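Local coordinates for GNAT family acetyltransferase (Mycobacterium smegmatis, PDB 6C30), which probably transfers an acetyl group from acetyl-coenzyme A to an amino group of its substrate, as N-acetyltransferases of the GNAT family do, at residues S73-S76 with G77-E81. Sequence-based numbering, arbitrary orientation. Where two conformers were deposited one is given.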
loop_
_atom_site.group_PDB
_atom_site.type_symbol
_atom_site.label_atom_id
_atom_site.label_comp_id
_atom_site.label_asym_id
_atom_site.label_seq_id
_atom_site.Cartn_x
_atom_site.Cartn_y
_atom_site.Cartn_z
ATOM N N SER A 73 -6.886 -20.565 7.665
ATOM C CA SER A 73 -8.326 -20.826 7.697
ATOM C C SER A 73 -9.147 -19.587 8.057
ATOM O O SER A 73 -10.244 -19.397 7.542
ATOM C CB SER A 73 -8.637 -21.965 8.667
ATOM O OG SER A 73 -8.189 -23.207 8.117
ATOM N N ILE A 74 -8.612 -18.741 8.932
ATOM C CA ILE A 74 -9.314 -17.513 9.292
ATOM C C ILE A 74 -9.390 -16.571 8.090
ATOM O O ILE A 74 -10.466 -16.063 7.732
ATOM C CB ILE A 74 -8.626 -16.833 10.488
ATOM C CG1 ILE A 74 -8.798 -17.698 11.741
ATOM C CG2 ILE A 74 -9.174 -15.425 10.704
ATOM C CD1 ILE A 74 -7.957 -17.264 12.920
ATOM N N CYS A 75 -8.249 -16.373 7.437
ATOM C CA CYS A 75 -8.185 -15.516 6.274
ATOM C C CYS A 75 -9.082 -16.050 5.149
ATOM O O CYS A 75 -9.809 -15.291 4.515
ATOM C CB CYS A 75 -6.731 -15.396 5.817
ATOM S SG CYS A 75 -6.470 -14.231 4.483
ATOM N N SER A 76 -9.023 -17.358 4.904
ATOM C CA SER A 76 -9.875 -17.951 3.873
ATOM C C SER A 76 -11.360 -17.734 4.179
ATOM O O SER A 76 -12.145 -17.408 3.282
ATOM C CB SER A 76 -9.584 -19.447 3.719
ATOM O OG SER A 76 -8.392 -19.665 2.982
ATOM N N GLY A 77 -11.739 -17.898 5.442
ATOM C CA GLY A 77 -13.121 -17.677 5.834
ATOM C C GLY A 77 -13.566 -16.241 5.621
ATOM O O GLY A 77 -14.666 -15.990 5.123
ATOM N N LEU A 78 -12.722 -15.289 6.023
ATOM C CA LEU A 78 -13.030 -13.873 5.807
ATOM C C LEU A 78 -13.191 -13.549 4.330
ATOM O O LEU A 78 -14.126 -12.862 3.928
ATOM C CB LEU A 78 -11.935 -12.982 6.406
ATOM C CG LEU A 78 -11.853 -12.998 7.933
ATOM C CD1 LEU A 78 -10.578 -12.309 8.415
ATOM C CD2 LEU A 78 -13.085 -12.345 8.550
ATOM N N ARG A 79 -12.267 -14.055 3.521
ATOM C CA ARG A 79 -12.306 -13.798 2.092
ATOM C C ARG A 79 -13.501 -14.488 1.423
ATOM O O ARG A 79 -14.074 -13.943 0.474
ATOM C CB ARG A 79 -10.981 -14.222 1.454
ATOM C CG ARG A 79 -9.821 -13.317 1.894
ATOM C CD ARG A 79 -8.521 -13.615 1.170
ATOM N NE ARG A 79 -8.663 -13.387 -0.259
ATOM C CZ ARG A 79 -8.409 -12.233 -0.869
ATOM N NH1 ARG A 79 -7.977 -11.173 -0.186
ATOM N NH2 ARG A 79 -8.589 -12.143 -2.175
ATOM N N ALA A 80 -13.898 -15.653 1.930
ATOM C CA ALA A 80 -15.089 -16.321 1.404
ATOM C C ALA A 80 -16.353 -15.501 1.684
ATOM O O ALA A 80 -17.200 -15.321 0.806
ATOM C CB ALA A 80 -15.212 -17.705 1.987
ATOM N N GLU A 81 -16.481 -14.993 2.906
ATOM C CA GLU A 81 -17.621 -14.134 3.214
ATOM C C GLU A 81 -17.632 -12.886 2.339
ATOM O O GLU A 81 -18.695 -12.417 1.923
ATOM C CB GLU A 81 -17.607 -13.743 4.688
ATOM C CG GLU A 81 -17.939 -14.880 5.626
ATOM C CD GLU A 81 -19.301 -15.474 5.337
ATOM O OE1 GLU A 81 -20.308 -14.756 5.505
ATOM O OE2 GLU A 81 -19.363 -16.656 4.935
#
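Ile74 and Leu78, with Cys75 and Arg79 beside them, meet as i/i+4 neighbours on successive turns of helix 71-83, a local contact within one surface helix of the GNAT fold. Four consecutive backbone hydrogen bonds join the turns, from Gly77 N, Leu78 N, Arg79 N and Ala80 N to the carbonyl O of Ser73, Ile74, Cys75 and Ser76 in turn. The bond from Leu78 N to Ile74 O, 2.9 Å long, is the straightest at the hydrogen (167°), while that of Ala80 bends to 150°.

The branched chains of Ile74 and Leu78 lie side by side, pointing the same way. Ile74 turns CG2 anti to its own backbone N, and this methyl rests 4.1 Å from Leu78 CD1, an ordinary van der Waals contact; two branched aliphatic chains a turn apart can shield each other on a partly exposed flank. Leu78 CG also sits 3.4 Å from Ile74 O, against the turn beneath it. Ala80 CB packs 3.3 Å from Ser76 O, and the small residues Ser76, Gly77 and Ala80 keep their side of the helix slim.

The short side chain of Cys75 fits the buried side of the helix, against Met34 in a neighbouring loop. Its SG lies 3.9 Å from Arg79 CD. The arginine thus lays its aliphatic part along the preceding turn, CG 3.3 Å from Cys75 O, before a bend at chi3 (62°) leads the guanidinium away. There NH1 donates to Val32 O and NH2 to a bound glycerol, probably from the crystallisation liquor, while the side chain packs on Ala218 of the second subunit.

Helix 71-83 precedes strand 88-94 of the central sheet: Leu78 touches Met87 on the connection, Glu81 OE1 forms a salt bridge with Arg86 NE, and Arg79 reaches back to just after strand 25-31, the antiparallel partner of 88-94.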